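Local coordinates for PHOX (Pseudomonas fluorescens, PDB 4A9V), which is an alkaline phosphatase of the PhoX family, a beta-propeller enzyme that hydrolyses phosphate monoesters with a complex iron-calcium cofactor, at residues Leu160-Asp166 and Asn239-Arg245; Gly145-Ile151 and Gly169-Thr175; Ala212-Tyr216 and Ile369-Leu373. All blocks are in the same frame, centred on the assembly; numbering follows the deposited sequence. Where two conformers were deposited one is given.

Interaction 1: Leu160-Asp166 and Asn239-Arg245; sequences LMKTSAD and NPNELNR
Arg245 and Asp166 form a salt bridge, NH1 of the arginine lying 2.9 Å from OD2 of the aspartate. The carboxylate offers its anti lone pair, and the two charged planes are turned 49° apart. On its other flank Arg245 NE is bound to Glu242 OE1, which it meets from above the carboxylate plane, so the guanidinium links two acids in one network; Arg233 also pairs with Glu242. Three backbone carbonyls of the 160-166 turn accept hydrogen bonds from side chains of 239-245. Asn244 ND2 reaches Leu160 O at 2.9 Å, almost straight, Asn241 ND2 takes Lys162 O at 3.0 Å in the carbonyl plane, and Arg245 NH1 adds Met161 O at 2.8 Å. Nonpolar groups add packing: the Thr163 CG2 methyl lies over one guanidinium face, 3.6 Å from Arg245 NE, and Met161 brings SD to 3.3 Å from Asn244 O. Water bridges the segments beside Asn239 and Ser164, three molecules donating to Asn239 OD1, while Asn239 ND2 is bonded to Pro232 O; another joins Thr163 OG1 to Glu242 OE1. Thr163 OG1 accepts from Asp166 N, an ST motif within the turn docked on the 3-10 segment 240-244, a loop-to-loop junction beside the sheet containing strand 148-152.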
loop_
_atom_site.group_PDB
_atom_site.type_symbol
_atom_site.label_atom_id
_atom_site.label_comp_id
_atom_site.label_asym_id
_atom_site.label_seq_id
_atom_site.Cartn_x
_atom_site.Cartn_y
_atom_site.Cartn_z
ATOM N N LEU A 160 24.556 -6.291 -9.627
ATOM C CA LEU A 160 23.960 -5.084 -9.046
ATOM C C LEU A 160 23.333 -5.327 -7.672
ATOM O O LEU A 160 22.968 -4.380 -6.977
ATOM C CB LEU A 160 22.889 -4.515 -9.974
ATOM C CG LEU A 160 23.405 -3.849 -11.246
ATOM C CD1 LEU A 160 22.242 -3.477 -12.150
ATOM C CD2 LEU A 160 24.252 -2.632 -10.914
ATOM N N MET A 161 23.188 -6.596 -7.303
ATOM C CA MET A 161 22.548 -6.975 -6.047
ATOM C C MET A 161 23.560 -7.430 -5.000
ATOM O O MET A 161 23.181 -7.856 -3.917
ATOM C CB MET A 161 21.523 -8.087 -6.284
ATOM C CG MET A 161 20.462 -7.722 -7.301
ATOM S SD MET A 161 19.321 -6.436 -6.736
ATOM C CE MET A 161 18.168 -7.430 -5.803
ATOM N N LYS A 162 24.842 -7.356 -5.337
ATOM C CA LYS A 162 25.911 -7.743 -4.425
ATOM C C LYS A 162 26.442 -6.532 -3.663
ATOM O O LYS A 162 26.616 -5.457 -4.228
ATOM C CB LYS A 162 27.053 -8.406 -5.204
ATOM C CG LYS A 162 26.660 -9.712 -5.884
ATOM C CD LYS A 162 27.787 -10.254 -6.746
ATOM C CE LYS A 162 27.387 -11.567 -7.398
ATOM N NZ LYS A 162 28.489 -12.141 -8.217
ATOM N N THR A 163 26.736 -6.731 -2.383
ATOM C CA THR A 163 27.324 -5.690 -1.553
ATOM C C THR A 163 28.491 -6.286 -0.776
ATOM O O THR A 163 28.684 -7.503 -0.758
ATOM C CB THR A 163 26.304 -5.162 -0.538
ATOM O OG1 THR A 163 25.919 -6.237 0.319
ATOM C CG2 THR A 163 25.083 -4.584 -1.233
ATOM N N SER A 164 29.211 -5.456 -0.036
ATOM C CA SER A 164 30.316 -5.959 0.768
ATOM C C SER A 164 29.834 -6.954 1.816
ATOM O O SER A 164 30.502 -7.949 2.096
ATOM C CB SER A 164 31.053 -4.812 1.452
ATOM O OG SER A 164 30.171 -4.033 2.237
ATOM N N ALA A 165 28.656 -6.709 2.374
ATOM C CA ALA A 165 28.107 -7.596 3.391
ATOM C C ALA A 165 27.499 -8.863 2.784
ATOM O O ALA A 165 27.347 -9.874 3.475
ATOM C CB ALA A 165 27.074 -6.862 4.227
ATOM N N ASP A 166 27.031 -8.770 1.543
ATOM C CA ASP A 166 26.423 -9.914 0.870
ATOM C C ASP A 166 27.020 -10.123 -0.509
ATOM O O ASP A 166 26.512 -9.616 -1.507
ATOM C CB ASP A 166 24.913 -9.754 0.731
ATOM C CG ASP A 166 24.278 -10.961 0.079
ATOM O OD1 ASP A 166 24.823 -12.071 0.277
ATOM O OD2 ASP A 166 23.340 -10.809 -0.732
ATOM N N ASN A 239 27.865 1.782 0.316
ATOM C CA ASN A 239 27.087 0.609 -0.063
ATOM C C ASN A 239 26.025 0.939 -1.106
ATOM O O ASN A 239 24.830 0.729 -0.883
ATOM C CB ASN A 239 26.423 0.006 1.170
ATOM C CG ASN A 239 27.428 -0.580 2.129
ATOM O OD1 ASN A 239 28.107 -1.553 1.807
ATOM N ND2 ASN A 239 27.596 0.061 3.273
ATOM N N PRO A 240 26.443 1.476 -2.262
ATOM C CA PRO A 240 25.450 1.934 -3.231
ATOM C C PRO A 240 24.509 0.844 -3.737
ATOM O O PRO A 240 23.352 1.125 -4.037
ATOM C CB PRO A 240 26.306 2.492 -4.371
ATOM C CG PRO A 240 27.617 1.797 -4.234
ATOM C CD PRO A 240 27.818 1.657 -2.753
ATOM N N ASN A 241 24.970 -0.398 -3.821
ATOM C CA ASN A 241 24.094 -1.449 -4.333
ATOM C C ASN A 241 23.025 -1.855 -3.337
ATOM O O ASN A 241 22.064 -2.528 -3.717
ATOM C CB ASN A 241 24.865 -2.690 -4.768
ATOM C CG ASN A 241 25.608 -2.495 -6.075
ATOM O OD1 ASN A 241 25.456 -1.478 -6.756
ATOM N ND2 ASN A 241 26.367 -3.504 -6.461
ATOM N N GLU A 242 23.122 -1.402 -2.089
ATOM C CA GLU A 242 22.027 -1.654 -1.155
ATOM C C GLU A 242 20.725 -1.033 -1.655
ATOM O O GLU A 242 19.657 -1.590 -1.424
ATOM C CB GLU A 242 22.358 -1.166 0.257
ATOM C CG GLU A 242 21.338 -1.583 1.314
ATOM C CD GLU A 242 21.317 -3.069 1.620
ATOM O OE1 GLU A 242 22.182 -3.810 1.104
ATOM O OE2 GLU A 242 20.424 -3.501 2.390
ATOM N N LEU A 243 20.809 0.073 -2.396
ATOM C CA LEU A 243 19.608 0.688 -2.973
ATOM C C LEU A 243 18.848 -0.285 -3.878
ATOM O O LEU A 243 17.641 -0.143 -4.072
ATOM C CB LEU A 243 20.006 1.941 -3.760
ATOM C CG LEU A 243 18.869 2.929 -4.037
ATOM C CD1 LEU A 243 18.470 3.663 -2.767
ATOM C CD2 LEU A 243 19.244 3.914 -5.131
ATOM N N ASN A 244 19.564 -1.222 -4.495
ATOM C CA ASN A 244 18.954 -2.145 -5.444
ATOM C C ASN A 244 18.250 -3.317 -4.776
ATOM O O ASN A 244 17.476 -4.024 -5.421
ATOM C CB ASN A 244 20.000 -2.676 -6.416
ATOM C CG ASN A 244 20.617 -1.586 -7.247
ATOM O OD1 ASN A 244 19.974 -0.586 -7.548
ATOM N ND2 ASN A 244 21.882 -1.760 -7.604
ATOM N N ARG A 245 18.512 -3.514 -3.488
ATOM C CA ARG A 245 18.040 -4.682 -2.755
ATOM C C ARG A 245 16.743 -4.384 -1.988
ATOM O O ARG A 245 16.258 -5.224 -1.225
ATOM C CB ARG A 245 19.151 -5.188 -1.837
ATOM C CG ARG A 245 20.299 -5.814 -2.630
ATOM C CD ARG A 245 21.674 -5.540 -2.053
ATOM N NE ARG A 245 21.821 -6.003 -0.676
ATOM C CZ ARG A 245 22.070 -7.259 -0.333
ATOM N NH1 ARG A 245 22.230 -8.190 -1.261
ATOM N NH2 ARG A 245 22.160 -7.586 0.948
HETATM O O HOH W 1 24.417 -4.939 2.299
HETATM O O HOH W 2 28.819 -2.580 -0.621
HETATM O O HOH W 3 30.671 -1.192 1.755
HETATM O O HOH W 4 27.038 -4.100 2.723
#

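Interaction 2: Gly145-Ile151 and Gly169-Thr175; sequences GNSPLRI and GKKVLGT
Gly145 lies against Gly174 with their CA atoms 3.8 Å apart, and Gly145 O receives a CA-H...O contact from Gly174 CA at 3.1 Å, the two backbones meeting directly. Asn146 O is touched by Leu173 CD2 at 3.7 Å, while its amide oxygen turns to Arg233. Ser147 O then accepts from Gly174 N at 2.7 Å, its hydroxyl being engaged with His144 N. At Pro148 the strand begins, paired with Leu173 in a non-hydrogen-bonded antiparallel pair. Strand 171-173 is the outermost strand of a mixed sheet; strand 148-152 runs antiparallel to it and is flanked on its other side by 262-264, which is parallel to 148-152. Leu149 and Val172 form the hydrogen-bonded pair: Leu149 N donates to Val172 O at 2.8 Å, and Val172 N returns a bond to Leu149 O from above the carbonyl plane. Leu149 CB meets Val172 CG1, and its CD2 reaches Thr175 CB at 3.9 Å, on the face that also packs on Val250 and Ile143. Arg150 points to the opposite face with Lys171 and Pro148. Ile151 N donates to Lys170 O at 2.9 Å; with Ile151 CG1 anti to the carbonyl carbon (chi1 -51°), the side chains of Ile151 and Val172 cross at about a right angle, CG1 to CG1 3.7 Å.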
loop_
_atom_site.group_PDB
_atom_site.type_symbol
_atom_site.label_atom_id
_atom_site.label_comp_id
_atom_site.label_asym_id
_atom_site.label_seq_id
_atom_site.Cartn_x
_atom_site.Cartn_y
_atom_site.Cartn_z
ATOM N N GLY A 145 13.023 -4.183 9.710
ATOM C CA GLY A 145 13.990 -3.626 8.778
ATOM C C GLY A 145 15.392 -4.198 8.863
ATOM O O GLY A 145 16.209 -3.927 7.982
ATOM N N ASN A 146 15.650 -5.036 9.869
ATOM C CA ASN A 146 16.917 -5.767 9.964
ATOM C C ASN A 146 16.765 -7.294 9.866
ATOM O O ASN A 146 17.748 -8.010 10.022
ATOM C CB ASN A 146 17.668 -5.397 11.254
ATOM C CG ASN A 146 18.452 -4.104 11.123
ATOM O OD1 ASN A 146 19.255 -3.947 10.201
ATOM N ND2 ASN A 146 18.268 -3.197 12.080
ATOM N N SER A 147 15.572 -7.796 9.542
ATOM C CA SER A 147 15.364 -9.244 9.508
ATOM C C SER A 147 16.095 -9.884 8.328
ATOM O O SER A 147 16.112 -9.327 7.236
ATOM C CB SER A 147 13.879 -9.566 9.409
ATOM O OG SER A 147 13.163 -9.143 10.562
ATOM N N PRO A 148 16.557 -11.130 8.493
ATOM C CA PRO A 148 17.224 -11.788 7.375
ATOM C C PRO A 148 16.235 -12.324 6.341
ATOM O O PRO A 148 15.421 -13.187 6.655
ATOM C CB PRO A 148 18.002 -12.921 8.046
ATOM C CG PRO A 148 17.265 -13.200 9.311
ATOM C CD PRO A 148 16.703 -11.879 9.751
ATOM N N LEU A 149 16.328 -11.817 5.113
ATOM C CA LEU A 149 15.442 -12.205 4.019
ATOM C C LEU A 149 16.248 -12.774 2.856
ATOM O O LEU A 149 17.458 -12.591 2.768
ATOM C CB LEU A 149 14.634 -10.995 3.519
ATOM C CG LEU A 149 13.297 -10.688 4.182
ATOM C CD1 LEU A 149 13.346 -10.575 5.692
ATOM C CD2 LEU A 149 12.668 -9.439 3.594
ATOM N N ARG A 150 15.537 -13.444 1.958
ATOM C CA ARG A 150 16.125 -14.035 0.762
ATOM C C ARG A 150 15.706 -13.223 -0.455
ATOM O O ARG A 150 14.612 -12.661 -0.486
ATOM C CB ARG A 150 15.637 -15.484 0.597
ATOM C CG ARG A 150 15.883 -16.077 -0.785
ATOM C CD ARG A 150 15.489 -17.548 -0.844
ATOM N NE ARG A 150 15.401 -18.046 -2.216
ATOM C CZ ARG A 150 14.287 -18.523 -2.767
ATOM N NH1 ARG A 150 13.162 -18.565 -2.067
ATOM N NH2 ARG A 150 14.333 -19.098 -3.964
ATOM N N ILE A 151 16.539 -13.239 -1.489
ATOM C CA ILE A 151 16.194 -12.664 -2.789
ATOM C C ILE A 151 16.070 -13.784 -3.814
ATOM O O ILE A 151 16.941 -14.652 -3.875
ATOM C CB ILE A 151 17.281 -11.690 -3.285
ATOM C CG1 ILE A 151 17.623 -10.655 -2.214
ATOM C CG2 ILE A 151 16.830 -11.001 -4.560
ATOM C CD1 ILE A 151 18.806 -9.783 -2.580
ATOM N N GLY A 169 24.649 -11.835 -3.434
ATOM C CA GLY A 169 23.465 -11.184 -3.995
ATOM C C GLY A 169 22.152 -11.934 -3.818
ATOM O O GLY A 169 21.205 -11.695 -4.565
ATOM N N LYS A 170 22.038 -12.714 -2.743
ATOM C CA LYS A 170 20.824 -13.487 -2.479
ATOM C C LYS A 170 20.303 -13.378 -1.056
ATOM O O LYS A 170 19.269 -13.967 -0.737
ATOM C CB LYS A 170 21.028 -14.952 -2.844
ATOM C CG LYS A 170 21.294 -15.148 -4.326
ATOM C CD LYS A 170 21.294 -16.608 -4.731
ATOM C CE LYS A 170 21.563 -16.744 -6.222
ATOM N NZ LYS A 170 21.418 -18.145 -6.698
ATOM N N LYS A 171 20.975 -12.585 -0.229
ATOM C CA LYS A 171 20.581 -12.426 1.163
ATOM C C LYS A 171 20.562 -10.955 1.528
ATOM O O LYS A 171 21.594 -10.300 1.509
ATOM C CB LYS A 171 21.553 -13.171 2.077
ATOM C CG LYS A 171 21.489 -14.679 1.925
ATOM C CD LYS A 171 22.411 -15.368 2.917
ATOM C CE LYS A 171 22.306 -16.879 2.820
ATOM N NZ LYS A 171 23.103 -17.538 3.890
ATOM N N VAL A 172 19.430 -10.490 2.029
ATOM C CA VAL A 172 19.256 -9.074 2.290
ATOM C C VAL A 172 18.707 -8.881 3.697
ATOM O O VAL A 172 17.905 -9.679 4.172
ATOM C CB VAL A 172 18.341 -8.422 1.223
ATOM C CG1 VAL A 172 17.019 -9.157 1.099
ATOM C CG2 VAL A 172 18.124 -6.936 1.500
ATOM N N LEU A 173 19.162 -7.828 4.362
ATOM C CA LEU A 173 18.603 -7.437 5.646
ATOM C C LEU A 173 17.407 -6.525 5.434
ATOM O O LEU A 173 17.520 -5.414 4.905
ATOM C CB LEU A 173 19.644 -6.741 6.512
ATOM C CG LEU A 173 20.844 -7.594 6.916
ATOM C CD1 LEU A 173 21.749 -6.798 7.836
ATOM C CD2 LEU A 173 20.407 -8.896 7.571
ATOM N N GLY A 174 16.262 -6.996 5.895
ATOM C CA GLY A 174 15.117 -6.133 6.096
ATOM C C GLY A 174 14.162 -6.025 4.934
ATOM O O GLY A 174 14.534 -6.152 3.760
ATOM N N THR A 175 12.913 -5.771 5.302
ATOM C CA THR A 175 11.950 -5.098 4.468
ATOM C C THR A 175 11.413 -3.931 5.290
ATOM O O THR A 175 11.278 -4.044 6.514
ATOM C CB THR A 175 10.834 -6.080 4.036
ATOM O OG1 THR A 175 9.942 -5.448 3.124
ATOM C CG2 THR A 175 10.041 -6.608 5.218
#

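Interaction 3: Ala212-Tyr216 and Ile369-Leu373; sequences AQKRY and IHARL
Tyr216 and Arg372 make the compact, buried half of the contact. The aliphatic stem of Arg372, extended from CG to NE, lies over one face of the phenol ring, with CD 3.9 Å from the ring centroid and 12° off its normal, a CH-pi contact. The guanidinium beyond is too distant for more than a weak cation-pi attraction. At the end of the ring Tyr216 OH accepts from Arg372 N at 3.1 Å, nearly straight (174°), near the start of helix 371-377, and it is also bonded to Arg269 O. The extended chain carries Arg372 NH1 to Arg215 O at 3.0 Å, a bond bent to 135°. The Ala212, Arg215, His370 and Leu373 side is partly open to solvent, and here contacts are mostly nonpolar. Ala212 CB rests over one face of the His370 imidazole, 3.5 Å from its centroid, and touches Leu373 CD1 at 3.8 Å; Leu373 and Arg215 slide past each other in opposite directions. Arg215 presents one guanidinium face to Arg372 CB. Arg215 NE is 4.9 Å from Arg372 NH1, but each has acid partners, Glu296 for Arg215 and Asp291 and Glu293 for Arg372. The Arg372 side chain lies about 10 Å from the mu-oxo-diiron; these acids probably offset the like charges.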
loop_
_atom_site.group_PDB
_atom_site.type_symbol
_atom_site.label_atom_id
_atom_site.label_comp_id
_atom_site.label_asym_id
_atom_site.label_seq_id
_atom_site.Cartn_x
_atom_site.Cartn_y
_atom_site.Cartn_z
ATOM N N ALA A 212 20.063 5.858 -13.135
ATOM C CA ALA A 212 19.073 4.957 -12.554
ATOM C C ALA A 212 18.810 5.318 -11.092
ATOM O O ALA A 212 17.671 5.246 -10.617
ATOM C CB ALA A 212 19.525 3.508 -12.672
ATOM N N GLN A 213 19.858 5.717 -10.383
ATOM C CA GLN A 213 19.703 6.181 -9.018
ATOM C C GLN A 213 18.873 7.459 -8.948
ATOM O O GLN A 213 17.953 7.570 -8.141
ATOM C CB GLN A 213 21.075 6.376 -8.380
ATOM C CG GLN A 213 21.824 5.068 -8.190
ATOM C CD GLN A 213 23.288 5.254 -7.855
ATOM O OE1 GLN A 213 23.896 6.275 -8.181
ATOM N NE2 GLN A 213 23.886 4.222 -7.286
ATOM N N LYS A 214 19.097 8.366 -9.891
ATOM C CA LYS A 214 18.329 9.602 -9.944
ATOM C C LYS A 214 16.857 9.350 -10.264
ATOM O O LYS A 214 15.982 9.975 -9.674
ATOM C CB LYS A 214 18.943 10.565 -10.959
ATOM C CG LYS A 214 20.235 11.184 -10.466
ATOM C CD LYS A 214 20.799 12.189 -11.444
ATOM C CE LYS A 214 22.014 12.869 -10.850
ATOM N NZ LYS A 214 22.642 13.787 -11.826
ATOM N N ARG A 215 16.577 8.409 -11.160
ATOM C CA ARG A 215 15.195 8.133 -11.540
ATOM C C ARG A 215 14.395 7.589 -10.354
ATOM O O ARG A 215 13.178 7.775 -10.282
ATOM C CB ARG A 215 15.146 7.163 -12.730
ATOM C CG ARG A 215 13.756 6.666 -13.095
ATOM C CD ARG A 215 12.802 7.781 -13.518
ATOM N NE ARG A 215 11.485 7.265 -13.901
ATOM C CZ ARG A 215 11.207 6.728 -15.086
ATOM N NH1 ARG A 215 12.123 6.725 -16.044
ATOM N NH2 ARG A 215 10.001 6.243 -15.329
ATOM N N TYR A 216 15.067 6.897 -9.441
ATOM C CA TYR A 216 14.405 6.363 -8.265
ATOM C C TYR A 216 14.395 7.346 -7.095
ATOM O O TYR A 216 13.696 7.119 -6.111
ATOM C CB TYR A 216 15.014 5.014 -7.878
ATOM C CG TYR A 216 14.529 3.872 -8.754
ATOM C CD1 TYR A 216 14.930 3.755 -10.079
ATOM C CD2 TYR A 216 13.605 2.959 -8.276
ATOM C CE1 TYR A 216 14.438 2.742 -10.887
ATOM C CE2 TYR A 216 13.109 1.943 -9.075
ATOM C CZ TYR A 216 13.532 1.836 -10.382
ATOM O OH TYR A 216 13.047 0.860 -11.221
ATOM N N ILE A 369 15.475 -4.649 -12.127
ATOM C CA ILE A 369 16.039 -3.736 -11.138
ATOM C C ILE A 369 15.728 -2.288 -11.530
ATOM O O ILE A 369 15.479 -1.440 -10.672
ATOM C CB ILE A 369 17.557 -3.974 -10.989
ATOM C CG1 ILE A 369 17.834 -5.389 -10.466
ATOM C CG2 ILE A 369 18.182 -2.938 -10.068
ATOM C CD1 ILE A 369 19.268 -5.841 -10.648
ATOM N N HIS A 370 15.741 -2.025 -12.834
ATOM C CA HIS A 370 15.479 -0.699 -13.383
ATOM C C HIS A 370 14.203 -0.683 -14.183
ATOM O O HIS A 370 14.109 -0.041 -15.231
ATOM C CB HIS A 370 16.664 -0.252 -14.229
ATOM C CG HIS A 370 17.922 -0.089 -13.431
ATOM N ND1 HIS A 370 19.152 -0.207 -13.968
ATOM C CD2 HIS A 370 18.108 0.235 -12.091
ATOM C CE1 HIS A 370 20.076 0.014 -13.014
ATOM N NE2 HIS A 370 19.435 0.275 -11.865
ATOM N N ALA A 371 13.152 -1.266 -13.616
ATOM C CA ALA A 371 11.877 -1.383 -14.308
ATOM C C ALA A 371 11.324 -0.025 -14.744
ATOM O O ALA A 371 10.717 0.073 -15.805
ATOM C CB ALA A 371 10.879 -2.115 -13.440
ATOM N N ARG A 372 11.512 1.018 -13.934
ATOM C CA ARG A 372 11.019 2.339 -14.312
ATOM C C ARG A 372 11.622 2.766 -15.648
ATOM O O ARG A 372 10.943 3.369 -16.481
ATOM C CB ARG A 372 11.377 3.373 -13.244
ATOM C CG ARG A 372 10.516 3.322 -11.995
ATOM C CD ARG A 372 10.850 4.470 -11.057
ATOM N NE ARG A 372 9.871 4.583 -9.994
ATOM C CZ ARG A 372 9.841 5.567 -9.110
ATOM N NH1 ARG A 372 10.801 6.486 -9.077
ATOM N NH2 ARG A 372 8.819 5.649 -8.278
ATOM N N LEU A 373 12.929 2.581 -15.791
ATOM C CA LEU A 373 13.631 2.989 -16.999
ATOM C C LEU A 373 13.174 2.165 -18.191
ATOM O O LEU A 373 13.028 2.684 -19.287
ATOM C CB LEU A 373 15.143 2.853 -16.815
ATOM C CG LEU A 373 15.748 3.878 -15.860
ATOM C CD1 LEU A 373 17.241 3.628 -15.719
ATOM C CD2 LEU A 373 15.504 5.295 -16.354
#

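Interactions 1 and 2 interlock along the chain: strand 148-152 leads into the 160-166 turn, which returns through strand 171-173, before 239-245 comes back to the turn. Their centres lie about 11 Å apart and they touch directly, Arg245 NH2 and Asp166 OD2 meeting the backbone of Lys171, so the salt bridge is tied to the sheet edge. Interaction 3, about 15 Å from interaction 1 between centres, also alternates with it in sequence; Ile369 of helix 364-369 packs on Leu160, Met161 and Asn244, and Pro240 on Gln213 of helix 211-216. Interactions 2 and 3, centres about 21 Å apart, follow in series without touching. Interaction 1 thus lies between the other two, connecting a mixed sheet of the propeller to helices 211-216 and 364-369.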